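Long-range contacts in fructokinase (Xylella fastidiosa Temecula1, PDB 3LJS), which probably phosphorylates fructose with ATP, as a sugar kinase of the PfkB (ribokinase-like) family: residues B[160-165]-B[190-195]; B[262-267]-B[297-302]; B[10-15]-B[36-41]. All coordinates share one frame; numbering follows the deposited sequence.

Interaction 1: B[160-165]-B[190-195]; sequences GAIVSF and LADVVK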
loop_
_atom_site.group_PDB
_atom_site.type_symbol
_atom_site.label_atom_id
_atom_site.label_comp_id
_atom_site.label_asym_id
_atom_site.label_seq_id
_atom_site.Cartn_x
_atom_site.Cartn_y
_atom_site.Cartn_z
ATOM N N GLY B 160 -30.151 18.856 13.917
ATOM C CA GLY B 160 -30.342 20.130 13.245
ATOM C C GLY B 160 -29.325 20.483 12.181
ATOM O O GLY B 160 -29.101 21.657 11.889
ATOM N N ALA B 161 -28.699 19.473 11.594
ATOM C CA ALA B 161 -27.722 19.732 10.552
ATOM C C ALA B 161 -28.247 19.243 9.214
ATOM O O ALA B 161 -28.978 18.248 9.141
ATOM C CB ALA B 161 -26.398 19.051 10.875
ATOM N N ILE B 162 -27.879 19.969 8.163
ATOM C CA ILE B 162 -28.256 19.637 6.800
ATOM C C ILE B 162 -27.369 18.472 6.390
ATOM O O ILE B 162 -26.162 18.500 6.625
ATOM C CB ILE B 162 -27.965 20.820 5.852
ATOM C CG1 ILE B 162 -28.919 21.978 6.157
ATOM C CG2 ILE B 162 -28.077 20.369 4.402
ATOM C CD1 ILE B 162 -28.510 23.280 5.504
ATOM N N VAL B 163 -27.954 17.448 5.784
ATOM C CA VAL B 163 -27.166 16.299 5.354
ATOM C C VAL B 163 -26.880 16.386 3.860
ATOM O O VAL B 163 -27.798 16.421 3.041
ATOM C CB VAL B 163 -27.895 14.979 5.657
ATOM C CG1 VAL B 163 -27.071 13.801 5.149
ATOM C CG2 VAL B 163 -28.128 14.858 7.160
ATOM N N SER B 164 -25.597 16.433 3.523
ATOM C CA SER B 164 -25.150 16.517 2.141
ATOM C C SER B 164 -24.527 15.183 1.749
ATOM O O SER B 164 -23.727 14.625 2.494
ATOM C CB SER B 164 -24.111 17.632 2.008
ATOM O OG SER B 164 -23.510 17.626 0.728
ATOM N N PHE B 165 -24.886 14.686 0.571
ATOM C CA PHE B 165 -24.370 13.411 0.095
ATOM C C PHE B 165 -23.909 13.514 -1.362
ATOM O O PHE B 165 -24.712 13.740 -2.264
ATOM C CB PHE B 165 -25.463 12.337 0.256
ATOM C CG PHE B 165 -25.044 10.947 -0.165
ATOM C CD1 PHE B 165 -23.793 10.443 0.170
ATOM C CD2 PHE B 165 -25.932 10.121 -0.856
ATOM C CE1 PHE B 165 -23.429 9.135 -0.176
ATOM C CE2 PHE B 165 -25.578 8.813 -1.206
ATOM C CZ PHE B 165 -24.327 8.320 -0.865
ATOM N N LEU B 190 -31.583 9.542 2.824
ATOM C CA LEU B 190 -31.288 10.226 4.080
ATOM C C LEU B 190 -30.674 11.614 3.927
ATOM O O LEU B 190 -30.431 12.299 4.922
ATOM C CB LEU B 190 -30.341 9.368 4.922
ATOM C CG LEU B 190 -30.890 8.033 5.432
ATOM C CD1 LEU B 190 -29.753 7.208 6.031
ATOM C CD2 LEU B 190 -31.986 8.293 6.471
ATOM N N ALA B 191 -30.437 12.034 2.691
ATOM C CA ALA B 191 -29.804 13.326 2.449
ATOM C C ALA B 191 -30.738 14.450 2.017
ATOM O O ALA B 191 -31.697 14.226 1.294
ATOM C CB ALA B 191 -28.687 13.160 1.411
ATOM N N ASP B 192 -30.435 15.661 2.480
ATOM C CA ASP B 192 -31.201 16.857 2.130
ATOM C C ASP B 192 -30.675 17.382 0.795
ATOM O O ASP B 192 -31.434 17.879 -0.037
ATOM C CB ASP B 192 -30.996 17.944 3.187
ATOM C CG ASP B 192 -31.488 17.527 4.554
ATOM O OD1 ASP B 192 -32.717 17.525 4.768
ATOM O OD2 ASP B 192 -30.645 17.194 5.411
ATOM N N VAL B 193 -29.360 17.277 0.613
ATOM C CA VAL B 193 -28.699 17.750 -0.604
ATOM C C VAL B 193 -27.942 16.592 -1.241
ATOM O O VAL B 193 -27.150 15.923 -0.578
ATOM C CB VAL B 193 -27.707 18.889 -0.286
ATOM C CG1 VAL B 193 -27.040 19.382 -1.562
ATOM C CG2 VAL B 193 -28.444 20.034 0.411
ATOM N N VAL B 194 -28.183 16.371 -2.529
ATOM C CA VAL B 194 -27.550 15.275 -3.249
ATOM C C VAL B 194 -26.821 15.730 -4.504
ATOM O O VAL B 194 -27.301 16.594 -5.241
ATOM C CB VAL B 194 -28.606 14.220 -3.654
ATOM C CG1 VAL B 194 -27.985 13.176 -4.583
ATOM C CG2 VAL B 194 -29.189 13.568 -2.401
ATOM N N LYS B 195 -25.654 15.142 -4.738
ATOM C CA LYS B 195 -24.858 15.459 -5.914
ATOM C C LYS B 195 -24.517 14.171 -6.653
ATOM O O LYS B 195 -23.943 13.246 -6.077
ATOM C CB LYS B 195 -23.572 16.186 -5.519
ATOM C CG LYS B 195 -22.641 16.463 -6.696
ATOM C CD LYS B 195 -21.487 17.359 -6.277
ATOM C CE LYS B 195 -20.455 17.512 -7.387
ATOM N NZ LYS B 195 -19.681 16.267 -7.610
HETATM O O HOH W 1 -31.296 17.686 7.739
#

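Interaction 2: B[262-267]-B[297-302]; sequences DAFVGG and RFAAAV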
loop_
_atom_site.group_PDB
_atom_site.type_symbol
_atom_site.label_atom_id
_atom_site.label_comp_id
_atom_site.label_asym_id
_atom_site.label_seq_id
_atom_site.Cartn_x
_atom_site.Cartn_y
_atom_site.Cartn_z
ATOM N N ASP B 262 -14.930 17.772 -5.668
ATOM C CA ASP B 262 -14.905 18.088 -4.248
ATOM C C ASP B 262 -14.737 19.562 -3.909
ATOM O O ASP B 262 -15.267 20.019 -2.899
ATOM C CB ASP B 262 -13.827 17.268 -3.543
ATOM C CG ASP B 262 -13.998 15.775 -3.766
ATOM O OD1 ASP B 262 -15.158 15.305 -3.852
ATOM O OD2 ASP B 262 -12.975 15.076 -3.847
ATOM N N ALA B 263 -14.010 20.307 -4.739
ATOM C CA ALA B 263 -13.813 21.732 -4.472
ATOM C C ALA B 263 -15.147 22.452 -4.651
ATOM O O ALA B 263 -15.508 23.316 -3.853
ATOM C CB ALA B 263 -12.754 22.312 -5.414
ATOM N N PHE B 264 -15.873 22.088 -5.707
ATOM C CA PHE B 264 -17.188 22.660 -5.988
ATOM C C PHE B 264 -18.084 22.447 -4.756
ATOM O O PHE B 264 -18.782 23.363 -4.298
ATOM C CB PHE B 264 -17.804 21.954 -7.206
ATOM C CG PHE B 264 -19.206 22.392 -7.528
ATOM C CD1 PHE B 264 -19.442 23.382 -8.478
ATOM C CD2 PHE B 264 -20.289 21.826 -6.870
ATOM C CE1 PHE B 264 -20.738 23.801 -8.767
ATOM C CE2 PHE B 264 -21.585 22.235 -7.149
ATOM C CZ PHE B 264 -21.813 23.227 -8.100
ATOM N N VAL B 265 -18.060 21.227 -4.225
ATOM C CA VAL B 265 -18.866 20.893 -3.057
ATOM C C VAL B 265 -18.452 21.730 -1.855
ATOM O O VAL B 265 -19.300 22.246 -1.130
ATOM C CB VAL B 265 -18.746 19.404 -2.704
ATOM C CG1 VAL B 265 -19.477 19.114 -1.392
ATOM C CG2 VAL B 265 -19.356 18.567 -3.829
ATOM N N GLY B 266 -17.148 21.860 -1.651
ATOM C CA GLY B 266 -16.656 22.655 -0.542
ATOM C C GLY B 266 -17.146 24.085 -0.693
ATOM O O GLY B 266 -17.591 24.704 0.273
ATOM N N GLY B 267 -17.075 24.607 -1.912
ATOM C CA GLY B 267 -17.533 25.963 -2.149
ATOM C C GLY B 267 -19.011 26.110 -1.825
ATOM O O GLY B 267 -19.426 27.082 -1.197
ATOM N N ARG B 297 -23.039 29.596 -8.456
ATOM C CA ARG B 297 -22.039 30.277 -9.277
ATOM C C ARG B 297 -20.745 30.343 -8.461
ATOM O O ARG B 297 -19.647 30.164 -8.993
ATOM C CB ARG B 297 -22.474 31.703 -9.633
ATOM C CG ARG B 297 -21.332 32.530 -10.234
ATOM C CD ARG B 297 -21.726 33.978 -10.523
ATOM N NE ARG B 297 -22.736 34.063 -11.575
ATOM C CZ ARG B 297 -24.011 34.376 -11.369
ATOM N NH1 ARG B 297 -24.449 34.646 -10.144
ATOM N NH2 ARG B 297 -24.853 34.410 -12.393
ATOM N N PHE B 298 -20.887 30.615 -7.167
ATOM C CA PHE B 298 -19.738 30.683 -6.266
ATOM C C PHE B 298 -19.049 29.318 -6.242
ATOM O O PHE B 298 -17.828 29.219 -6.376
ATOM C CB PHE B 298 -20.202 31.033 -4.847
ATOM C CG PHE B 298 -19.086 31.138 -3.851
ATOM C CD1 PHE B 298 -18.458 32.360 -3.615
ATOM C CD2 PHE B 298 -18.644 30.010 -3.155
ATOM C CE1 PHE B 298 -17.405 32.460 -2.702
ATOM C CE2 PHE B 298 -17.592 30.097 -2.239
ATOM C CZ PHE B 298 -16.968 31.321 -2.010
ATOM N N ALA B 299 -19.842 28.269 -6.050
ATOM C CA ALA B 299 -19.311 26.907 -6.001
ATOM C C ALA B 299 -18.538 26.571 -7.279
ATOM O O ALA B 299 -17.463 25.960 -7.225
ATOM C CB ALA B 299 -20.451 25.914 -5.797
ATOM N N ALA B 300 -19.081 26.974 -8.424
ATOM C CA ALA B 300 -18.430 26.713 -9.707
ATOM C C ALA B 300 -17.098 27.459 -9.780
ATOM O O ALA B 300 -16.116 26.946 -10.326
ATOM C CB ALA B 300 -19.336 27.145 -10.853
ATOM N N ALA B 301 -17.063 28.668 -9.226
ATOM C CA ALA B 301 -15.835 29.461 -9.239
ATOM C C ALA B 301 -14.750 28.774 -8.421
ATOM O O ALA B 301 -13.587 28.763 -8.813
ATOM C CB ALA B 301 -16.104 30.861 -8.692
ATOM N N VAL B 302 -15.129 28.202 -7.279
ATOM C CA VAL B 302 -14.174 27.491 -6.431
ATOM C C VAL B 302 -13.617 26.284 -7.205
ATOM O O VAL B 302 -12.405 26.044 -7.233
ATOM C CB VAL B 302 -14.853 26.982 -5.126
ATOM C CG1 VAL B 302 -13.856 26.157 -4.302
ATOM C CG2 VAL B 302 -15.359 28.168 -4.299
#

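Interaction 3: B[10-15]-B[36-41]; sequences FGEALI and GGAPAN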
loop_
_atom_site.group_PDB
_atom_site.type_symbol
_atom_site.label_atom_id
_atom_site.label_comp_id
_atom_site.label_asym_id
_atom_site.label_seq_id
_atom_site.Cartn_x
_atom_site.Cartn_y
_atom_site.Cartn_z
ATOM N N PHE B 10 -17.412 13.724 6.832
ATOM C CA PHE B 10 -17.151 12.386 7.338
ATOM C C PHE B 10 -16.732 11.347 6.310
ATOM O O PHE B 10 -17.235 11.321 5.192
ATOM C CB PHE B 10 -18.398 11.869 8.063
ATOM C CG PHE B 10 -18.289 10.434 8.489
ATOM C CD1 PHE B 10 -17.611 10.092 9.654
ATOM C CD2 PHE B 10 -18.816 9.418 7.695
ATOM C CE1 PHE B 10 -17.459 8.753 10.021
ATOM C CE2 PHE B 10 -18.668 8.079 8.054
ATOM C CZ PHE B 10 -17.988 7.749 9.217
ATOM N N GLY B 11 -15.819 10.467 6.704
ATOM C CA GLY B 11 -15.419 9.418 5.792
ATOM C C GLY B 11 -13.950 9.084 5.717
ATOM O O GLY B 11 -13.255 8.968 6.725
ATOM N N GLU B 12 -13.469 8.938 4.491
ATOM C CA GLU B 12 -12.088 8.576 4.297
ATOM C C GLU B 12 -11.166 9.706 3.892
ATOM O O GLU B 12 -11.530 10.601 3.126
ATOM C CB GLU B 12 -11.980 7.443 3.267
ATOM C CG GLU B 12 -11.996 7.882 1.801
ATOM C CD GLU B 12 -13.360 8.365 1.314
ATOM O OE1 GLU B 12 -14.316 8.420 2.123
ATOM O OE2 GLU B 12 -13.476 8.693 0.107
ATOM N N ALA B 13 -9.969 9.641 4.455
ATOM C CA ALA B 13 -8.878 10.547 4.167
ATOM C C ALA B 13 -7.820 9.491 3.846
ATOM O O ALA B 13 -7.644 8.537 4.607
ATOM C CB ALA B 13 -8.485 11.345 5.410
ATOM N N LEU B 14 -7.151 9.622 2.712
ATOM C CA LEU B 14 -6.142 8.641 2.337
ATOM C C LEU B 14 -5.034 9.300 1.546
ATOM O O LEU B 14 -5.084 10.502 1.289
ATOM C CB LEU B 14 -6.782 7.519 1.511
ATOM C CG LEU B 14 -7.725 7.931 0.374
ATOM C CD1 LEU B 14 -6.957 8.617 -0.748
ATOM C CD2 LEU B 14 -8.424 6.685 -0.159
ATOM N N ILE B 15 -4.039 8.506 1.159
ATOM C CA ILE B 15 -2.909 9.016 0.394
ATOM C C ILE B 15 -3.035 8.683 -1.082
ATOM O O ILE B 15 -3.232 7.522 -1.450
ATOM C CB ILE B 15 -1.572 8.418 0.899
ATOM C CG1 ILE B 15 -1.356 8.776 2.371
ATOM C CG2 ILE B 15 -0.418 8.917 0.048
ATOM C CD1 ILE B 15 -1.246 10.257 2.639
ATOM N N GLY B 36 -5.499 12.988 0.149
ATOM C CA GLY B 36 -6.710 12.793 -0.629
ATOM C C GLY B 36 -7.882 12.251 0.168
ATOM O O GLY B 36 -7.836 12.187 1.397
ATOM N N GLY B 37 -8.926 11.841 -0.544
ATOM C CA GLY B 37 -10.129 11.340 0.095
ATOM C C GLY B 37 -11.206 12.365 -0.215
ATOM O O GLY B 37 -11.005 13.558 0.026
ATOM N N ALA B 38 -12.341 11.922 -0.748
ATOM C CA ALA B 38 -13.409 12.850 -1.119
ATOM C C ALA B 38 -13.841 13.798 0.005
ATOM O O ALA B 38 -13.753 15.013 -0.147
ATOM C CB ALA B 38 -14.614 12.081 -1.671
ATOM N N PRO B 39 -14.328 13.263 1.139
ATOM C CA PRO B 39 -14.730 14.196 2.200
ATOM C C PRO B 39 -13.558 15.018 2.745
ATOM O O PRO B 39 -13.744 16.140 3.222
ATOM C CB PRO B 39 -15.370 13.281 3.255
ATOM C CG PRO B 39 -14.757 11.927 2.980
ATOM C CD PRO B 39 -14.707 11.879 1.477
ATOM N N ALA B 40 -12.351 14.465 2.659
ATOM C CA ALA B 40 -11.160 15.166 3.132
ATOM C C ALA B 40 -10.891 16.381 2.251
ATOM O O ALA B 40 -10.562 17.456 2.754
ATOM C CB ALA B 40 -9.944 14.231 3.123
ATOM N N ASN B 41 -11.028 16.205 0.939
ATOM C CA ASN B 41 -10.819 17.306 -0.001
ATOM C C ASN B 41 -11.853 18.405 0.261
ATOM O O ASN B 41 -11.540 19.588 0.219
ATOM C CB ASN B 41 -10.974 16.841 -1.454
ATOM C CG ASN B 41 -9.896 15.853 -1.887
ATOM O OD1 ASN B 41 -8.759 15.902 -1.416
ATOM N ND2 ASN B 41 -10.248 14.966 -2.816
#

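Interaction 1: B[160-165]-B[190-195]
Asp192 reaches across to the backbone of Val163 where two parallel strands come together. Its CG stands anti to its own carbonyl carbon (chi1 -62°), which carries OD2 to Val163 N at 2.7 Å; the bond is almost straight and uses the anti lone pair. The side chains of Asp192 and Val163 cross at about a right angle. A water bridges the same OD2 to Ala161 O, while OD1 forms a salt bridge with Arg223, so both oxygens of this buried acid are engaged. Val163 O accepts from two consecutive amides, Asp192 N at 2.8 Å and the straighter Val193 N at 3.0 Å. The ladder continues with Phe165 N to Val193 O and Lys195 N to Phe165 O. On one side Ile162 CG2 meets Val193 CG2 obliquely; on the other, Phe165 CB presses on Ala191 CB at 3.5 Å while its ring leads away. The side chain of Lys195, a residue of the ATP site (no nucleotide is bound to this chain), runs on past the last rung and gives NZ to Ala260 O. In this beta-alpha-beta unit, 162-166, 181-189, 193-197, helix 143-158 covers the Val163 and Phe165 side, helices 262-275 and 281-286 that of Ile162 and Val193.

Interaction 2: B[262-267]-B[297-302]
Ala299 lays its methyl over the ring of Phe264: CB sits 3.7 Å from the ring centroid and 13° off its normal, a CH-pi contact over the face. With CG anti to the backbone N (chi1 176°), Phe264 swings its ring toward the second helix, and its CA also makes a CA-H...O contact with Ala299 O. The backbones come closest at Gly267, whose CA lies 4.3 Å from Ala299 CA. With no side chain at Gly267, Val302 CG2 sits directly on its CA, consistent with the short 7.2 Å between the axes of these segments, while Val302 CG1 comes within 3.3 Å of Ala263 O. Phe298 completes this part by bringing the edge of its ring up to Gly267 O, an oxygen that accepts a hydrogen bond from Thr271 OG1. Toward the partly exposed Ala300 the fit is looser; its methyl leaves the helix on the side away from 262-267, yet CB still grazes Phe264 CE1 at 4.2 Å. Arg297, also partly exposed, turns away from the contact, and its side chain touches Pro248 and Phe250. Helix 262-275 starts directly after Gly261 of the ATP site, and the Phe264 side chain lies about 4 Å from that of Lys195, so the helix pair backs the nucleotide site. The two segments cross at 140°, closer to antiparallel than to perpendicular. Helix 319-328 packs behind Phe298 and Ala301, and helix 38-49 meets Asp262, Val265 and Phe298.

Interaction 3: B[10-15]-B[36-41]
Leu14 and Gly36 form an antiparallel, hydrogen-bonded pair in the four-stranded sheet of this ribokinase-like fold, just before the chain turns into helix 38-49. Each backbone supplies a donor and an acceptor. Gly36 N meets Leu14 O at 2.8 Å, nearly along the C=O axis though bent at the hydrogen (138°), whereas Leu14 N approaches Gly36 O from well above the carbonyl plane at 3.0 Å. Gly36 O also receives a CA-H...O contact from Ala13 CA. At the N-cap, Gly37 uses its O to accept Asn41 N in the first turn of the helix. Its CA packs 3.4 Å from Glu12 O; that oxygen, like Glu12 N, is buried without a hydrogen-bonding partner in the model, and the CA-H...O contact from Gly37 is a weak substitute at most. The Glu12 chain, bent at chi2 (-72°), crosses Pro39 at about a right angle and sets OE1 3.5 Å from Pro39 CD. Its OE2 is held by Asn138 ND2 and lies near the N-terminal end of the helix, whose dipole would probably favour the negative charge. Apart from this polar group, Ala13 CB touches Ala40 CB, and farther back Pro39 CB rests 3.3 Å from Phe10 O.

How the interactions relate
From the N terminus, 10-15 runs from the large sheet into the small one, and interaction 3 closes the excursion through strands 14-19 and 30-36 at the start of helix 38-49. Interaction 1 comes later and closes a beta-alpha-beta crossover in the middle of the large sheet; interaction 2 then joins helices 262-275 and 289-305. The three loops follow in series, neither nesting nor crossing. Segment 262-267 is the meeting point in space: Val265 CG2 packs 3.5 Å from Lys195 CD of interaction 1, and Asp262 OD2 lies 2.9 Å from Asn41 ND2 of interaction 3, a probable hydrogen bond. Interactions 1 and 3 stay about 8 Å apart at their nearest atoms.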